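Long-range contact in NTD biosynthesis operon protein NtdA (Bacillus subtilis subsp. subtilis, PDB 4K2M), which catalyses the reversible pyridoxal phosphate-dependent transamination of 3-dehydroglucose 6-phosphate to kanosamine 6-phosphate, a step in making the antibiotic kanosamine: residues Phe321-Tyr326 against Phe421-Asp427. Residues are numbered along the deposited sequence; the frame is centred on the assembly and turned at random.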
ATOM      1  N   PHE A 321       1.146  13.133  29.248  1.00 11.43           N
ATOM      2  CA  PHE A 321       1.702  13.027  30.595  1.00 14.62           C
ATOM      3  C   PHE A 321       3.217  13.032  30.518  1.00 14.49           C
ATOM      4  O   PHE A 321       3.889  13.727  31.287  1.00 12.82           O
ATOM      5  CB  PHE A 321       1.228  11.761  31.317  1.00 13.76           C
ATOM      6  CG  PHE A 321       1.721  11.667  32.737  1.00 12.77           C
ATOM      7  CD1 PHE A 321       1.062  12.350  33.755  1.00 14.33           C
ATOM      8  CD2 PHE A 321       2.849  10.921  33.052  1.00 15.67           C
ATOM      9  CE1 PHE A 321       1.507  12.281  35.072  1.00 18.20           C
ATOM     10  CE2 PHE A 321       3.304  10.844  34.367  1.00 15.09           C
ATOM     11  CZ  PHE A 321       2.630  11.536  35.377  1.00 18.51           C
ATOM     12  N   LEU A 322       3.757  12.256  29.585  1.00 11.63           N
ATOM     13  CA  LEU A 322       5.199  12.222  29.379  1.00 12.11           C
ATOM     14  C   LEU A 322       5.755  13.593  29.006  1.00 14.14           C
ATOM     15  O   LEU A 322       6.793  14.002  29.529  1.00 12.76           O
ATOM     16  CB  LEU A 322       5.564  11.210  28.291  1.00  9.78           C
ATOM     17  CG  LEU A 322       5.408   9.759  28.746  1.00 10.45           C
ATOM     18  CD1 LEU A 322       5.516   8.842  27.528  1.00 10.89           C
ATOM     19  CD2 LEU A 322       6.455   9.362  29.814  1.00 10.10           C
ATOM     20  N   ALA A 323       5.079  14.301  28.107  1.00  9.84           N
ATOM     21  CA  ALA A 323       5.556  15.606  27.666  1.00 14.81           C
ATOM     22  C   ALA A 323       5.537  16.583  28.834  1.00 15.39           C
ATOM     23  O   ALA A 323       6.488  17.336  29.047  1.00 12.51           O
ATOM     24  CB  ALA A 323       4.714  16.138  26.500  1.00 14.20           C
ATOM     25  N   ASP A 324       4.450  16.553  29.596  1.00 12.63           N
ATOM     26  CA  ASP A 324       4.309  17.420  30.770  1.00 14.25           C
ATOM     27  C   ASP A 324       5.435  17.148  31.762  1.00 15.01           C
ATOM     28  O   ASP A 324       5.977  18.077  32.370  1.00 16.76           O
ATOM     29  CB  ASP A 324       2.943  17.173  31.421  1.00 15.00           C
ATOM     30  CG  ASP A 324       2.717  18.015  32.672  1.00 17.60           C
ATOM     31  OD1 ASP A 324       2.816  19.259  32.604  1.00 18.76           O
ATOM     32  OD2 ASP A 324       2.416  17.422  33.716  1.00 22.94           O
ATOM     33  N   ARG A 325       5.799  15.881  31.912  1.00 12.90           N
ATOM     34  CA  ARG A 325       6.818  15.481  32.891  1.00 12.48           C
ATOM     35  C   ARG A 325       8.203  15.965  32.450  1.00 15.48           C
ATOM     36  O   ARG A 325       8.973  16.464  33.272  1.00 16.11           O
ATOM     37  CB  ARG A 325       6.788  13.966  33.084  1.00 14.55           C
ATOM     38  CG  ARG A 325       7.543  13.456  34.324  1.00 13.62           C
ATOM     39  CD  ARG A 325       7.083  12.038  34.659  1.00 10.99           C
ATOM     40  NE  ARG A 325       7.673  11.509  35.899  1.00 16.54           N
ATOM     41  CZ  ARG A 325       8.800  10.801  35.967  1.00 18.45           C
ATOM     42  NH1 ARG A 325       9.495  10.549  34.874  1.00 15.35           N
ATOM     43  NH2 ARG A 325       9.238  10.340  37.139  1.00 18.83           N
ATOM     44  N   TYR A 326       8.513  15.837  31.158  1.00 14.41           N
ATOM     45  CA  TYR A 326       9.745  16.418  30.620  1.00 15.48           C
ATOM     46  C   TYR A 326       9.781  17.916  30.841  1.00 14.12           C
ATOM     47  O   TYR A 326      10.805  18.473  31.245  1.00 15.66           O
ATOM     48  CB  TYR A 326       9.845  16.187  29.108  1.00 15.73           C
ATOM     49  CG  TYR A 326      10.481  14.896  28.651  1.00 13.98           C
ATOM     50  CD1 TYR A 326      11.623  14.384  29.271  1.00 12.43           C
ATOM     51  CD2 TYR A 326       9.960  14.209  27.563  1.00 14.14           C
ATOM     52  CE1 TYR A 326      12.216  13.214  28.818  1.00 15.21           C
ATOM     53  CE2 TYR A 326      10.541  13.044  27.103  1.00 11.05           C
ATOM     54  CZ  TYR A 326      11.669  12.551  27.738  1.00 15.13           C
ATOM     55  OH  TYR A 326      12.232  11.391  27.273  1.00 15.38           O
ATOM     56  N   PHE A 421       6.522   3.928  26.862  1.00 12.52           N
ATOM     57  CA  PHE A 421       7.768   4.361  27.481  1.00 16.19           C
ATOM     58  C   PHE A 421       7.560   4.340  28.997  1.00 13.39           C
ATOM     59  O   PHE A 421       6.460   4.629  29.479  1.00 14.10           O
ATOM     60  CB  PHE A 421       8.039   5.777  27.013  1.00 13.69           C
ATOM     61  CG  PHE A 421       9.413   6.303  27.345  1.00 11.83           C
ATOM     62  CD1 PHE A 421      10.554   5.548  27.080  1.00 15.95           C
ATOM     63  CD2 PHE A 421       9.555   7.594  27.843  1.00 12.89           C
ATOM     64  CE1 PHE A 421      11.831   6.068  27.348  1.00 14.13           C
ATOM     65  CE2 PHE A 421      10.824   8.128  28.104  1.00 13.21           C
ATOM     66  CZ  PHE A 421      11.959   7.357  27.858  1.00 13.41           C
ATOM     67  N   THR A 422       8.589   3.991  29.765  1.00 12.92           N
ATOM     68  CA  THR A 422       8.415   3.940  31.219  1.00 13.79           C
ATOM     69  C   THR A 422       8.929   5.215  31.851  1.00 12.10           C
ATOM     70  O   THR A 422       9.811   5.881  31.306  1.00 12.62           O
ATOM     71  CB  THR A 422       9.106   2.719  31.872  1.00 15.64           C
ATOM     72  OG1 THR A 422      10.522   2.803  31.678  1.00 14.88           O
ATOM     73  CG2 THR A 422       8.596   1.421  31.282  1.00 15.09           C
ATOM     74  N   LEU A 423       8.386   5.561  33.012  1.00 14.37           N
ATOM     75  CA  LEU A 423       8.834   6.770  33.691  1.00 11.75           C
ATOM     76  C   LEU A 423      10.245   6.599  34.235  1.00 10.55           C
ATOM     77  O   LEU A 423      11.006   7.560  34.305  1.00 15.25           O
ATOM     78  CB  LEU A 423       7.879   7.144  34.811  1.00 14.34           C
ATOM     79  CG  LEU A 423       6.442   7.366  34.379  1.00 13.97           C
ATOM     80  CD1 LEU A 423       5.609   7.810  35.589  1.00 15.25           C
ATOM     81  CD2 LEU A 423       6.363   8.399  33.274  1.00 13.79           C
ATOM     82  N   GLU A 424      10.609   5.377  34.604  1.00 13.37           N
ATOM     83  CA  GLU A 424      11.977   5.140  35.059  1.00 15.05           C
ATOM     84  C   GLU A 424      13.014   5.308  33.934  1.00 14.43           C
ATOM     85  O   GLU A 424      14.117   5.806  34.167  1.00 14.57           O
ATOM     86  CB  GLU A 424      12.113   3.783  35.769  1.00 16.37           C
ATOM     87  CG  GLU A 424      11.801   2.554  34.916  1.00 13.58           C
ATOM     88  CD  GLU A 424      10.354   2.073  35.069  1.00 12.81           C
ATOM     89  OE1 GLU A 424       9.488   2.874  35.484  1.00 16.05           O
ATOM     90  OE2 GLU A 424      10.088   0.888  34.764  1.00 16.37           O
ATOM     91  N   GLU A 425      12.665   4.926  32.709  1.00 12.09           N
ATOM     92  CA  GLU A 425      13.518   5.279  31.573  1.00 14.79           C
ATOM     93  C   GLU A 425      13.567   6.790  31.387  1.00 12.92           C
ATOM     94  O   GLU A 425      14.625   7.361  31.107  1.00 15.41           O
ATOM     95  CB  GLU A 425      12.997   4.649  30.292  1.00 13.19           C
ATOM     96  CG  GLU A 425      13.228   3.165  30.154  1.00 16.30           C
ATOM     97  CD  GLU A 425      12.415   2.593  29.004  1.00 17.83           C
ATOM     98  OE1 GLU A 425      11.169   2.518  29.120  1.00 16.39           O
ATOM     99  OE2 GLU A 425      13.021   2.229  27.977  1.00 14.37           O
ATOM    100  N   GLN A 426      12.409   7.442  31.501  1.00 13.03           N
ATOM    101  CA  GLN A 426      12.375   8.888  31.346  1.00 14.26           C
ATOM    102  C   GLN A 426      13.250   9.569  32.408  1.00 16.04           C
ATOM    103  O   GLN A 426      13.952  10.537  32.094  1.00 13.71           O
ATOM    104  CB  GLN A 426      10.945   9.430  31.390  1.00 14.17           C
ATOM    105  CG  GLN A 426      10.874  10.901  31.030  1.00 13.38           C
ATOM    106  CD  GLN A 426       9.474  11.454  31.138  1.00 15.40           C
ATOM    107  OE1 GLN A 426       8.773  11.196  32.111  1.00 16.32           O
ATOM    108  NE2 GLN A 426       9.053  12.210  30.131  1.00 13.95           N
ATOM    109  N   ASP A 427      13.226   9.053  33.639  1.00 14.85           N
ATOM    110  CA  ASP A 427      14.125   9.547  34.693  1.00 15.87           C
ATOM    111  C   ASP A 427      15.575   9.540  34.227  1.00 17.59           C
ATOM    112  O   ASP A 427      16.313  10.508  34.441  1.00 17.16           O
ATOM    113  CB  ASP A 427      14.023   8.691  35.975  1.00 12.83           C
ATOM    114  CG  ASP A 427      12.686   8.830  36.683  1.00 17.01           C
ATOM    115  OD1 ASP A 427      11.954   9.810  36.410  1.00 19.36           O
ATOM    116  OD2 ASP A 427      12.385   7.955  37.533  1.00 18.79           O
TER
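The Gln426 side chain fills a hollow lined by Leu322, Arg325 and Tyr326 on one side of helix 312-329. Its chain runs straight out from helix 423-441 (chi1 -172°), carrying the amide across the groove between two helices running the same way, 27° apart. There NE2 donates to Leu322 O at 2.9 Å, on the opposite face of that carbonyl from Tyr326 N. The same NE2 lies over the centre of the Tyr326 ring, 3.2 Å above its plane; the ring forms one wall of the hollow, its OH hydrogen-bonded to Pro416 O. OE1 accepts an almost straight bond from Arg325 NH1 (2.9 Å, 167°), which fixes the other end of the amide. Beyond it, Arg325 NH1 and NH2 converge end-on upon Asp427 OD1 in a salt bridge, while Tyr60 OH bonds the other oxygen, OD2, and Leu423 CB sits over the rim of one guanidinium face. Leu322 wedges between Leu423 and Phe421, its CD2 3.6 Å from Leu423 CD2. Leu423 CD1 abuts the Phe321 ring edge. Helices 13-24 and 53-57 of the N-terminal domain pack against Phe321; the paired helices probably belong to the aminotransferase fold's C-terminal small domain, beside antiparallel strands 353-356 and 412-415.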